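Local coordinates for ABC transporter, substrate-binding protein (Clostridium perfringens, PDB 4EDP), which probably binds a solute outside the cell and hands it to a membrane-embedded ABC transporter for uptake, at residues 88-94 and 264-270; 118-124 and 303-307; 138-142 and 259-263; 169-173 and 342-347. All blocks are in the same frame, centred on the assembly; numbering follows the deposited sequence. Where two conformers were deposited one is given.

Interaction 1: 88-94 and 264-270. With ACT (acetate ion), chain E.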
loop_
_atom_site.group_PDB
_atom_site.type_symbol
_atom_site.label_atom_id
_atom_site.label_comp_id
_atom_site.label_asym_id
_atom_site.label_seq_id
_atom_site.Cartn_x
_atom_site.Cartn_y
_atom_site.Cartn_z
ATOM N N ASP A 88 9.025 20.048 5.206
ATOM C CA ASP A 88 9.784 20.030 3.943
ATOM C C ASP A 88 9.387 18.817 3.082
ATOM O O ASP A 88 9.143 18.924 1.874
ATOM C CB ASP A 88 11.279 20.003 4.245
ATOM C CG ASP A 88 11.767 21.294 4.900
ATOM O OD1 ASP A 88 11.529 22.377 4.309
ATOM O OD2 ASP A 88 12.422 21.227 5.968
ATOM N N ILE A 89 9.363 17.653 3.697
ATOM C CA ILE A 89 8.954 16.467 2.956
ATOM C C ILE A 89 7.940 15.668 3.743
ATOM O O ILE A 89 7.982 15.627 4.974
ATOM C CB ILE A 89 10.105 15.571 2.523
ATOM C CG1 ILE A 89 10.823 14.978 3.704
ATOM C CG2 ILE A 89 11.075 16.316 1.591
ATOM C CD1 ILE A 89 11.627 13.794 3.298
ATOM N N THR A 90 7.050 15.012 3.006
ATOM C CA THR A 90 5.950 14.282 3.589
ATOM C C THR A 90 5.816 12.851 3.101
ATOM O O THR A 90 5.723 12.594 1.892
ATOM C CB THR A 90 4.639 15.024 3.256
ATOM O OG1 THR A 90 4.685 16.360 3.801
ATOM C CG2 THR A 90 3.419 14.285 3.805
ATOM N N TYR A 91 5.819 11.931 4.054
ATOM C CA TYR A 91 5.619 10.496 3.796
ATOM C C TYR A 91 4.128 10.174 4.009
ATOM O O TYR A 91 3.577 10.463 5.072
ATOM C CB TYR A 91 6.415 9.630 4.783
ATOM C CG TYR A 91 7.896 9.401 4.558
ATOM C CD1 TYR A 91 8.838 10.367 4.864
ATOM C CD2 TYR A 91 8.357 8.166 4.120
ATOM C CE1 TYR A 91 10.206 10.117 4.696
ATOM C CE2 TYR A 91 9.703 7.913 3.947
ATOM C CZ TYR A 91 10.627 8.895 4.238
ATOM O OH TYR A 91 11.960 8.636 4.082
ATOM N N LEU A 92 3.473 9.586 3.009
ATOM C CA LEU A 92 2.066 9.183 3.113
ATOM C C LEU A 92 1.777 7.966 2.252
ATOM O O LEU A 92 2.509 7.659 1.303
ATOM C CB LEU A 92 1.114 10.295 2.608
ATOM C CG LEU A 92 1.003 11.629 3.371
ATOM C CD1 LEU A 92 0.324 12.714 2.517
ATOM C CD2 LEU A 92 0.277 11.396 4.688
ATOM N N ALA A 93 0.710 7.260 2.606
ATOM C CA ALA A 93 0.198 6.204 1.756
ATOM C C ALA A 93 -0.266 6.952 0.493
ATOM O O ALA A 93 -0.740 8.093 0.573
ATOM C CB ALA A 93 -0.971 5.481 2.420
ATOM N N GLU A 94 -0.128 6.335 -0.673
ATOM C CA GLU A 94 -0.489 7.016 -1.922
ATOM C C GLU A 94 -1.913 7.612 -1.917
ATOM O O GLU A 94 -2.125 8.716 -2.444
ATOM C CB GLU A 94 -0.319 6.071 -3.123
ATOM C CG GLU A 94 -0.516 6.805 -4.433
ATOM C CD GLU A 94 -0.506 5.931 -5.663
ATOM O OE1 GLU A 94 -0.501 4.687 -5.533
ATOM O OE2 GLU A 94 -0.538 6.520 -6.768
ATOM N N PHE A 264 1.254 1.616 -2.668
ATOM C CA PHE A 264 2.532 2.292 -2.429
ATOM C C PHE A 264 2.452 3.338 -1.330
ATOM O O PHE A 264 1.377 3.863 -1.048
ATOM C CB PHE A 264 2.924 3.089 -3.696
ATOM C CG PHE A 264 2.995 2.260 -4.971
ATOM C CD1 PHE A 264 4.021 1.363 -5.172
ATOM C CD2 PHE A 264 2.053 2.406 -5.962
ATOM C CE1 PHE A 264 4.098 0.592 -6.326
ATOM C CE2 PHE A 264 2.133 1.639 -7.120
ATOM C CZ PHE A 264 3.146 0.724 -7.290
ATOM N N ASN A 265 3.606 3.647 -0.734
ATOM C CA ASN A 265 3.747 4.787 0.150
ATOM C C ASN A 265 4.697 5.673 -0.654
ATOM O O ASN A 265 5.624 5.177 -1.294
ATOM C CB ASN A 265 4.334 4.445 1.518
ATOM C CG ASN A 265 3.407 3.566 2.337
ATOM O OD1 ASN A 265 2.188 3.559 2.124
ATOM N ND2 ASN A 265 3.970 2.853 3.292
ATOM N N THR A 266 4.480 6.981 -0.619
ATOM C CA THR A 266 5.277 7.901 -1.399
ATOM C C THR A 266 5.867 9.023 -0.563
ATOM O O THR A 266 5.461 9.235 0.573
ATOM C CB THR A 266 4.398 8.573 -2.487
ATOM O OG1 THR A 266 3.437 9.444 -1.879
ATOM C CG2 THR A 266 3.684 7.533 -3.366
ATOM N N ILE A 267 6.825 9.746 -1.140
ATOM C CA ILE A 267 7.430 10.904 -0.467
ATOM C C ILE A 267 7.247 12.106 -1.383
ATOM O O ILE A 267 7.631 12.066 -2.561
ATOM C CB ILE A 267 8.950 10.764 -0.214
ATOM C CG1 ILE A 267 9.287 9.453 0.471
ATOM C CG2 ILE A 267 9.475 11.973 0.598
ATOM C CD1 ILE A 267 10.786 9.176 0.571
ATOM N N ASN A 268 6.654 13.162 -0.838
ATOM C CA ASN A 268 6.421 14.416 -1.545
ATOM C C ASN A 268 7.177 15.588 -0.941
ATOM O O ASN A 268 7.531 15.578 0.258
ATOM C CB ASN A 268 4.923 14.737 -1.506
ATOM C CG ASN A 268 4.171 14.038 -2.577
ATOM O OD1 ASN A 268 4.128 14.522 -3.710
ATOM N ND2 ASN A 268 3.539 12.898 -2.236
ATOM N N ILE A 269 7.433 16.588 -1.771
ATOM C CA ILE A 269 8.057 17.814 -1.321
ATOM C C ILE A 269 6.954 18.850 -1.120
ATOM O O ILE A 269 6.161 19.122 -2.023
ATOM C CB ILE A 269 9.091 18.377 -2.331
ATOM C CG1 ILE A 269 10.250 17.397 -2.513
ATOM C CG2 ILE A 269 9.627 19.723 -1.831
ATOM C CD1 ILE A 269 11.364 17.892 -3.464
ATOM N N ASN A 270 6.880 19.416 0.078
ATOM C CA ASN A 270 5.860 20.428 0.353
ATOM C C ASN A 270 6.133 21.723 -0.396
ATOM O O ASN A 270 7.252 22.205 -0.461
ATOM C CB ASN A 270 5.706 20.681 1.847
ATOM C CG ASN A 270 5.243 19.470 2.573
ATOM O OD1 ASN A 270 5.903 18.426 2.536
ATOM N ND2 ASN A 270 4.101 19.585 3.261
HETATM C C ACT E . 12.180 5.092 4.101
HETATM O O ACT E . 12.628 6.140 3.559
HETATM O OXT ACT E . 12.377 4.014 3.481
HETATM C CH3 ACT E . 11.458 5.105 5.416
HETATM O O HOH W 1 3.586 11.588 0.285
HETATM O O HOH W 2 -1.233 2.839 -3.714
#
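Thr90 O is gripped twice, by Asn268 N (2.9 Å) and by a water that donates to it. The bond from Asn268 belongs to an antiparallel pairing of strands 89-93 and 262-269 in the mixed sheet of a periplasmic-binding-protein fold. The same water bonds Thr266 OG1 and accepts from Asn268 ND2 (2.8 Å), joining a backbone carbonyl to two side chains on the face of Thr90 and Leu92; Asn268 OD1 accepts from Gly133 N.

On the other face, Ile89, Tyr91, Ile267 and Ile269 form an apolar patch. Ile267 lies alongside Tyr91 with CG1 over the ring, 4.0 Å from its centroid and 15° off the normal. With CG1 beside its backbone N (chi1 -51°), Ile267 carries CD1 on toward Tyr91 CZ, while its CG2 meets Ile89 CD1 at 3.9 Å. Phe282 of helix 276-286 covers both Ile89 and Tyr91.

Where the strand gives way to helix 94-103, Glu94 N donates to Phe264 O (2.9 Å). Glu94 OE1 lies at the edge of the Phe264 ring and is bridged by a water to Phe264 N. An acetate ion, probably from the crystallisation liquor, accepts from Tyr91 OH, its O at 2.6 Å and in the ring plane.

Interaction 2: 118-124 and 303-307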
loop_
_atom_site.group_PDB
_atom_site.type_symbol
_atom_site.label_atom_id
_atom_site.label_comp_id
_atom_site.label_asym_id
_atom_site.label_seq_id
_atom_site.Cartn_x
_atom_site.Cartn_y
_atom_site.Cartn_z
ATOM N N SER A 118 15.309 6.302 -11.885
ATOM C CA SER A 118 15.520 5.464 -13.077
ATOM C C SER A 118 15.598 3.989 -12.704
ATOM O O SER A 118 15.377 3.116 -13.554
ATOM C CB SER A 118 16.790 5.858 -13.844
ATOM O OG SER A 118 17.989 5.482 -13.153
ATOM N N GLU A 119 15.888 3.709 -11.440
ATOM C CA GLU A 119 16.035 2.330 -10.979
ATOM C C GLU A 119 14.743 1.709 -10.430
ATOM O O GLU A 119 14.726 0.543 -10.057
ATOM C CB GLU A 119 17.181 2.264 -9.952
ATOM C CG GLU A 119 18.521 2.636 -10.567
ATOM C CD GLU A 119 19.683 2.707 -9.582
ATOM O OE1 GLU A 119 19.557 2.347 -8.391
ATOM O OE2 GLU A 119 20.753 3.150 -10.024
ATOM N N MET A 120 13.654 2.467 -10.424
ATOM C CA MET A 120 12.377 1.974 -9.929
ATOM C C MET A 120 11.831 0.896 -10.855
ATOM O O MET A 120 12.085 0.925 -12.068
ATOM C CB MET A 120 11.380 3.136 -9.797
ATOM C CG MET A 120 11.744 4.091 -8.626
ATOM S SD MET A 120 10.849 5.662 -8.563
ATOM C CE MET A 120 9.199 5.105 -8.085
ATOM N N ASN A 121 11.110 -0.070 -10.295
ATOM C CA ASN A 121 10.526 -1.120 -11.125
ATOM C C ASN A 121 9.394 -0.478 -11.938
ATOM O O ASN A 121 8.923 0.597 -11.585
ATOM C CB ASN A 121 10.104 -2.337 -10.293
ATOM C CG ASN A 121 9.011 -2.037 -9.301
ATOM O OD1 ASN A 121 7.935 -1.552 -9.663
ATOM N ND2 ASN A 121 9.239 -2.426 -8.042
ATOM N N GLU A 122 8.985 -1.126 -13.027
ATOM C CA GLU A 122 7.979 -0.566 -13.919
ATOM C C GLU A 122 6.661 -0.210 -13.235
ATOM O O GLU A 122 6.050 0.800 -13.579
ATOM C CB GLU A 122 7.697 -1.524 -15.067
ATOM C CG GLU A 122 6.741 -0.931 -16.085
ATOM C CD GLU A 122 6.295 -1.911 -17.132
ATOM O OE1 GLU A 122 7.006 -2.907 -17.344
ATOM O OE2 GLU A 122 5.225 -1.670 -17.750
ATOM N N LYS A 123 6.202 -1.023 -12.286
ATOM C CA LYS A 123 4.957 -0.698 -11.586
ATOM C C LYS A 123 5.080 0.576 -10.730
ATOM O O LYS A 123 4.189 1.441 -10.755
ATOM C CB LYS A 123 4.474 -1.863 -10.722
ATOM C CG LYS A 123 4.280 -3.143 -11.468
ATOM C CD LYS A 123 3.294 -3.040 -12.581
ATOM C CE LYS A 123 3.260 -4.350 -13.344
ATOM N NZ LYS A 123 2.375 -4.260 -14.508
ATOM N N ALA A 124 6.163 0.673 -9.966
ATOM C CA ALA A 124 6.411 1.839 -9.113
ATOM C C ALA A 124 6.582 3.100 -9.979
ATOM O O ALA A 124 6.256 4.208 -9.540
ATOM C CB ALA A 124 7.657 1.584 -8.186
ATOM N N PRO A 303 11.110 -3.257 -1.509
ATOM C CA PRO A 303 11.783 -2.261 -2.330
ATOM C C PRO A 303 11.109 -1.921 -3.637
ATOM O O PRO A 303 10.394 -2.748 -4.222
ATOM C CB PRO A 303 13.124 -2.917 -2.614
ATOM C CG PRO A 303 12.819 -4.395 -2.606
ATOM C CD PRO A 303 11.808 -4.556 -1.523
ATOM N N VAL A 304 11.304 -0.680 -4.069
ATOM C CA VAL A 304 10.843 -0.259 -5.397
ATOM C C VAL A 304 12.051 -0.205 -6.346
ATOM O O VAL A 304 11.879 -0.124 -7.564
ATOM C CB VAL A 304 10.124 1.112 -5.407
ATOM C CG1 VAL A 304 8.828 1.057 -4.567
ATOM C CG2 VAL A 304 11.053 2.246 -4.918
ATOM N N ASN A 305 13.272 -0.252 -5.797
ATOM C CA ASN A 305 14.473 -0.209 -6.608
ATOM C C ASN A 305 14.766 -1.620 -7.110
ATOM O O ASN A 305 15.037 -2.513 -6.315
ATOM C CB ASN A 305 15.654 0.382 -5.798
ATOM C CG ASN A 305 16.922 0.538 -6.618
ATOM O OD1 ASN A 305 17.315 -0.366 -7.373
ATOM N ND2 ASN A 305 17.624 1.667 -6.419
ATOM N N LYS A 306 14.697 -1.813 -8.432
ATOM C CA LYS A 306 14.902 -3.135 -9.032
ATOM C C LYS A 306 16.334 -3.663 -8.971
ATOM O O LYS A 306 16.583 -4.825 -9.329
ATOM C CB LYS A 306 14.397 -3.143 -10.493
ATOM C CG LYS A 306 15.176 -2.290 -11.445
ATOM C CD LYS A 306 14.464 -2.202 -12.800
ATOM C CE LYS A 306 15.198 -1.260 -13.725
ATOM N NZ LYS A 306 14.586 -1.228 -15.087
ATOM N N GLU A 307 17.276 -2.845 -8.525
ATOM C CA GLU A 307 18.669 -3.278 -8.463
ATOM C C GLU A 307 19.106 -3.855 -7.125
ATOM O O GLU A 307 20.251 -4.293 -6.991
ATOM C CB GLU A 307 19.580 -2.091 -8.763
ATOM C CG GLU A 307 19.256 -1.377 -10.068
ATOM C CD GLU A 307 19.442 -2.259 -11.286
ATOM O OE1 GLU A 307 20.075 -3.329 -11.153
ATOM O OE2 GLU A 307 18.963 -1.875 -12.381
HETATM O O HOH W 3 11.511 -3.432 -7.246
#
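Glu119 and Asn305 run alongside each other in the same direction and are joined at their ends: Asn305 ND2 donates to Glu119 OE1 at 2.8 Å. The carboxylate and amide planes stand 70° apart, and the oxygen offers its anti lone pair, the one away from OE2. The Asn305 chain turns its CG anti to the backbone N (chi1 -176°), which brings CG and ND2 against Glu119 CB as well. Both ends of the amide are in use, since ND2 donates a second time to Leu287 O and OD1 accepts from Glu307 N (2.7 Å) in the carbonyl plane. This leaves the amide little freedom to rotate.

The backbones meet in a single bridge at Met120 and Asn305. Lys306 N donates to Glu119 O (2.9 Å), and Asn121 N to Val304 O (2.8 Å). Lys306 brings CG within 3.2 Å of Glu119 O and runs on, extended, beside Met120 O.

Asn121 has CG wedged between its backbone N and carbonyl carbon (chi1 64°). Its OD1 takes the N-H of Ala124, while ND2 reaches a water that donates to Pro303 O. Val304 packs into the curve of 118-124, CB against Ala124 CB (3.7 Å) and CG2 against Met120 CG; the Met120 side chain also packs on helix 125-130.

Two loops are thus bridged, each shaped by an asparagine: an Asx motif at Asn121 leading into helix 125-130, and an Asx turn at Asn305.

Interaction 3: 138-142 and 259-263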
loop_
_atom_site.group_PDB
_atom_site.type_symbol
_atom_site.label_atom_id
_atom_site.label_comp_id
_atom_site.label_asym_id
_atom_site.label_seq_id
_atom_site.Cartn_x
_atom_site.Cartn_y
_atom_site.Cartn_z
ATOM N N LEU A 138 6.492 -0.552 -1.536
ATOM C CA LEU A 138 5.248 -1.124 -2.034
ATOM C C LEU A 138 4.828 -2.289 -1.156
ATOM O O LEU A 138 5.625 -2.808 -0.377
ATOM C CB LEU A 138 5.413 -1.585 -3.494
ATOM C CG LEU A 138 6.400 -2.729 -3.784
ATOM C CD1 LEU A 138 5.824 -4.114 -3.430
ATOM C CD2 LEU A 138 6.790 -2.734 -5.269
ATOM N N ASN A 139 3.568 -2.675 -1.289
ATOM C CA ASN A 139 2.965 -3.802 -0.594
ATOM C C ASN A 139 2.018 -4.482 -1.592
ATOM O O ASN A 139 1.617 -3.867 -2.600
ATOM C CB ASN A 139 2.114 -3.359 0.590
ATOM C CG ASN A 139 2.883 -2.534 1.595
ATOM O OD1 ASN A 139 3.936 -2.946 2.083
ATOM N ND2 ASN A 139 2.333 -1.388 1.948
ATOM N N SER A 140 1.636 -5.720 -1.305
ATOM C CA SER A 140 0.686 -6.449 -2.189
ATOM C C SER A 140 -0.279 -7.269 -1.362
ATOM O O SER A 140 -0.153 -7.353 -0.139
ATOM C CB SER A 140 1.391 -7.367 -3.190
ATOM O OG SER A 140 2.065 -8.473 -2.578
ATOM N N ILE A 141 -1.245 -7.868 -2.048
ATOM C CA ILE A 141 -2.219 -8.743 -1.422
ATOM C C ILE A 141 -2.176 -10.111 -2.082
ATOM O O ILE A 141 -1.509 -10.308 -3.092
ATOM C CB ILE A 141 -3.655 -8.182 -1.500
ATOM C CG1 ILE A 141 -4.027 -7.834 -2.946
ATOM C CG2 ILE A 141 -3.798 -6.936 -0.569
ATOM C CD1 ILE A 141 -5.451 -7.369 -3.107
ATOM N N GLY A 142 -2.867 -11.054 -1.469
ATOM C CA GLY A 142 -2.986 -12.396 -1.991
ATOM C C GLY A 142 -4.200 -12.995 -1.337
ATOM O O GLY A 142 -4.904 -12.319 -0.551
ATOM N N GLY A 259 -2.959 -11.534 -11.703
ATOM C CA GLY A 259 -2.143 -10.518 -11.073
ATOM C C GLY A 259 -2.683 -10.039 -9.742
ATOM O O GLY A 259 -3.894 -9.977 -9.548
ATOM N N THR A 260 -1.770 -9.782 -8.818
ATOM C CA THR A 260 -2.088 -9.188 -7.529
ATOM C C THR A 260 -2.253 -7.674 -7.731
ATOM O O THR A 260 -2.136 -7.160 -8.861
ATOM C CB THR A 260 -0.934 -9.384 -6.498
ATOM O OG1 THR A 260 -1.346 -8.900 -5.204
ATOM C CG2 THR A 260 0.279 -8.634 -6.916
ATOM N N TYR A 261 -2.632 -6.985 -6.653
ATOM C CA TYR A 261 -2.771 -5.535 -6.629
ATOM C C TYR A 261 -1.745 -4.968 -5.662
ATOM O O TYR A 261 -1.551 -5.490 -4.560
ATOM C CB TYR A 261 -4.173 -5.102 -6.176
ATOM C CG TYR A 261 -5.218 -5.298 -7.241
ATOM C CD1 TYR A 261 -5.753 -6.551 -7.494
ATOM C CD2 TYR A 261 -5.678 -4.221 -7.989
ATOM C CE1 TYR A 261 -6.704 -6.735 -8.485
ATOM C CE2 TYR A 261 -6.634 -4.394 -8.985
ATOM C CZ TYR A 261 -7.143 -5.643 -9.219
ATOM O OH TYR A 261 -8.085 -5.842 -10.191
ATOM N N LEU A 262 -1.049 -3.925 -6.103
ATOM C CA LEU A 262 -0.068 -3.270 -5.272
ATOM C C LEU A 262 -0.612 -1.991 -4.675
ATOM O O LEU A 262 -1.577 -1.407 -5.188
ATOM C CB LEU A 262 1.146 -2.851 -6.111
ATOM C CG LEU A 262 1.821 -3.924 -6.957
ATOM C CD1 LEU A 262 3.005 -3.326 -7.741
ATOM C CD2 LEU A 262 2.232 -5.091 -6.084
ATOM N N ASN A 263 -0.013 -1.584 -3.563
ATOM C CA ASN A 263 -0.264 -0.261 -2.988
ATOM C C ASN A 263 1.133 0.296 -2.656
ATOM O O ASN A 263 2.078 -0.475 -2.451
ATOM C CB ASN A 263 -1.235 -0.240 -1.817
ATOM C CG ASN A 263 -0.748 -0.993 -0.625
ATOM O OD1 ASN A 263 0.004 -0.463 0.206
ATOM N ND2 ASN A 263 -1.240 -2.222 -0.474
#
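Asn139 and Asn263 cross at a slant, their amide planes 52° apart, and are linked by a bond from Asn139 ND2 to Asn263 OD1 (3.1 Å). Asn263 OD1 lies in the amide plane of Asn139, and the bond is fairly straight at 165°, but the donor is tilted from the carbonyl plane of the acceptor. Asn263 leans inward because its CG sits between the backbone N and the carbonyl carbon (chi1 64°), which brings the amide over Asn139 CB. Beneath the two amides the backbones pair in both directions, Asn139 N to Asn263 O (2.9 Å) and Asn263 N to Asn139 O (3.0 Å).

Beyond this pair the regular bonding gives out. The next backbone link, Ile141 N to Tyr261 O, is weak. A side chain takes over: Thr260, with OG1 anti to its N, donates to Ile141 O at 2.5 Å.

Leu262 CD2 comes up to Ser140 CB (3.8 Å), whose hydroxyl bonds to Thr319 OG1. Ile141 slants across Tyr261 with CD1 near its CB (4.0 Å), and the tyrosine OH is hydrogen-bonded to Glu187 OE2 of helix 178-189.

Strand 135-145 pairs here with 262-269 and farther along with 233-237, and so appears to run from one lobe to the other. Two antiparallel strands running between lobes are consistent with the interdomain crossover, or hinge, of periplasmic binding proteins.

Interaction 4: 169-173 and 342-347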
loop_
_atom_site.group_PDB
_atom_site.type_symbol
_atom_site.label_atom_id
_atom_site.label_comp_id
_atom_site.label_asym_id
_atom_site.label_seq_id
_atom_site.Cartn_x
_atom_site.Cartn_y
_atom_site.Cartn_z
ATOM N N ALA A 169 -12.999 -13.778 4.527
ATOM C CA ALA A 169 -12.908 -12.425 5.072
ATOM C C ALA A 169 -12.273 -11.542 3.993
ATOM O O ALA A 169 -11.346 -11.980 3.291
ATOM C CB ALA A 169 -12.079 -12.377 6.368
ATOM N N ILE A 170 -12.770 -10.317 3.872
ATOM C CA ILE A 170 -12.267 -9.354 2.901
ATOM C C ILE A 170 -12.012 -8.022 3.629
ATOM O O ILE A 170 -12.631 -7.721 4.656
ATOM C CB ILE A 170 -13.228 -9.169 1.698
ATOM C CG1 ILE A 170 -14.549 -8.532 2.134
ATOM C CG2 ILE A 170 -13.481 -10.540 0.993
ATOM C CD1 ILE A 170 -15.609 -8.363 1.004
ATOM N N PRO A 171 -11.068 -7.229 3.117
ATOM C CA PRO A 171 -10.772 -5.955 3.732
ATOM C C PRO A 171 -11.903 -4.963 3.550
ATOM O O PRO A 171 -12.550 -4.932 2.486
ATOM C CB PRO A 171 -9.524 -5.481 2.968
ATOM C CG PRO A 171 -9.649 -6.104 1.651
ATOM C CD PRO A 171 -10.215 -7.476 1.941
ATOM N N ASP A 172 -12.146 -4.150 4.571
ATOM C CA ASP A 172 -13.208 -3.167 4.490
ATOM C C ASP A 172 -12.814 -2.054 3.526
ATOM O O ASP A 172 -11.619 -1.815 3.273
ATOM C CB ASP A 172 -13.503 -2.562 5.859
ATOM C CG ASP A 172 -14.760 -1.726 5.850
ATOM O OD1 ASP A 172 -15.819 -2.253 5.447
ATOM O OD2 ASP A 172 -14.677 -0.546 6.233
ATOM N N ILE A 173 -13.820 -1.381 2.989
ATOM C CA ILE A 173 -13.602 -0.290 2.033
ATOM C C ILE A 173 -12.705 0.820 2.570
ATOM O O ILE A 173 -11.988 1.462 1.790
ATOM C CB ILE A 173 -14.952 0.303 1.565
ATOM C CG1 ILE A 173 -14.754 1.240 0.368
ATOM C CG2 ILE A 173 -15.678 0.992 2.731
ATOM C CD1 ILE A 173 -14.126 0.534 -0.896
ATOM N N TRP A 342 -18.361 5.036 -3.327
ATOM C CA TRP A 342 -17.934 3.658 -3.034
ATOM C C TRP A 342 -18.197 3.261 -1.594
ATOM O O TRP A 342 -18.726 2.182 -1.331
ATOM C CB TRP A 342 -16.469 3.476 -3.401
ATOM C CG TRP A 342 -16.244 3.268 -4.870
ATOM C CD1 TRP A 342 -17.090 3.609 -5.892
ATOM C CD2 TRP A 342 -15.036 2.797 -5.494
ATOM N NE1 TRP A 342 -16.521 3.301 -7.103
ATOM C CE2 TRP A 342 -15.254 2.820 -6.893
ATOM C CE3 TRP A 342 -13.817 2.328 -5.009
ATOM C CZ2 TRP A 342 -14.292 2.390 -7.799
ATOM C CZ3 TRP A 342 -12.856 1.897 -5.913
ATOM C CH2 TRP A 342 -13.095 1.942 -7.291
ATOM N N VAL A 343 -17.827 4.124 -0.660
ATOM C CA VAL A 343 -18.082 3.863 0.749
ATOM C C VAL A 343 -19.590 3.697 1.009
ATOM O O VAL A 343 -20.004 2.772 1.695
ATOM C CB VAL A 343 -17.493 4.973 1.617
ATOM C CG1 VAL A 343 -17.958 4.829 3.046
ATOM C CG2 VAL A 343 -15.968 4.943 1.522
ATOM N N ASN A 344 -20.405 4.595 0.457
ATOM C CA ASN A 344 -21.855 4.493 0.617
ATOM C C ASN A 344 -22.372 3.159 0.080
ATOM O O ASN A 344 -23.092 2.439 0.772
ATOM C CB ASN A 344 -22.573 5.653 -0.083
ATOM C CG ASN A 344 -22.421 6.969 0.650
ATOM O OD1 ASN A 344 -21.861 7.020 1.743
ATOM N ND2 ASN A 344 -22.949 8.043 0.065
ATOM N N ASN A 345 -21.992 2.833 -1.148
ATOM C CA ASN A 345 -22.407 1.569 -1.785
ATOM C C ASN A 345 -21.962 0.341 -0.990
ATOM O O ASN A 345 -22.728 -0.609 -0.802
ATOM C CB ASN A 345 -21.808 1.442 -3.182
ATOM C CG ASN A 345 -22.534 2.269 -4.234
ATOM O OD1 ASN A 345 -23.689 2.656 -4.059
ATOM N ND2 ASN A 345 -21.862 2.496 -5.365
ATOM N N TRP A 346 -20.714 0.370 -0.536
ATOM C CA TRP A 346 -20.123 -0.743 0.218
ATOM C C TRP A 346 -20.879 -0.987 1.508
ATOM O O TRP A 346 -21.290 -2.111 1.791
ATOM C CB TRP A 346 -18.667 -0.426 0.544
ATOM C CG TRP A 346 -17.935 -1.504 1.298
ATOM C CD1 TRP A 346 -17.949 -1.720 2.655
ATOM C CD2 TRP A 346 -17.033 -2.480 0.745
ATOM N NE1 TRP A 346 -17.123 -2.774 2.967
ATOM C CE2 TRP A 346 -16.543 -3.250 1.816
ATOM C CE3 TRP A 346 -16.581 -2.757 -0.551
ATOM C CZ2 TRP A 346 -15.645 -4.297 1.627
ATOM C CZ3 TRP A 346 -15.689 -3.793 -0.746
ATOM C CH2 TRP A 346 -15.227 -4.558 0.342
ATOM N N ASN A 347 -21.054 0.073 2.290
ATOM C CA ASN A 347 -21.767 -0.033 3.553
ATOM C C ASN A 347 -23.215 -0.487 3.368
ATOM O O ASN A 347 -23.718 -1.274 4.154
ATOM C CB ASN A 347 -21.692 1.288 4.330
ATOM C CG ASN A 347 -20.286 1.585 4.849
ATOM O OD1 ASN A 347 -19.467 0.677 4.991
ATOM N ND2 ASN A 347 -20.014 2.848 5.159
HETATM O O HOH W 4 -17.120 0.810 6.425
#
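Ile173 presses its branched CB onto the indole of Trp346, where the C-terminal helix 332-350 packs against the end of strand 168-171 in an alpha/beta lobe of the binding-protein fold. CB stands over the five-membered ring, 3.6 Å from its centroid and 14° off the normal. Ile173 CG2 lies beside Trp346 CD1 (3.5 Å), and Ile173 CD1 extends toward Trp346 CE3, spreading the isoleucine along the indole.

Its bulk fills the hollow between Trp346 and, a turn earlier, Trp342 and Val343: CG1 and CG2 both meet Val343 CG2 at 4.1 Å. Trp346 reaches back over the strand, its CG anti to the backbone N (chi1 -179°). Its six-membered ring lies alongside Ile170, whose CD1 meets CH2 at 3.9 Å. Pro171 O comes within 3.3 Å of Trp346 CZ2 and is buried without a polar partner. Met181 of helix 178-189 and Phe202 and Leu205 of helix 199-208 also pack on the indole.

Asp172 crosses the pyrrole side with its carboxylate steeply turned to the ring, and Trp346 NE1 makes only a weak, bent bond to OD1 (2.8 Å). Asp172 OD2, which bonds Thr174 OG1, also accepts from a water that donates to Asn347 OD1, each at 2.8 Å.

Interactions 1 and 3 share strand 262-269, which pairs with 89-93 along one part and with 135-145 at its start. Both are buried; interaction 1 rests mainly on backbone bonds, while interaction 3 adds side-chain bonds where the backbone pairing fails. Interaction 2, partly buried, joins loops through one bridge and polar side chains. It touches both: Phe264 packs on Lys123 and Ala124, and Leu138 lies against Asn121 and Pro303. Interaction 4 is buried too but has no backbone bond across it, relying on an isoleucine against tryptophan. It belongs to the same sheet as interactions 1 and 3, yet its centre lies about 31 Å from that of interaction 2, on the opposite side of the chain's centre.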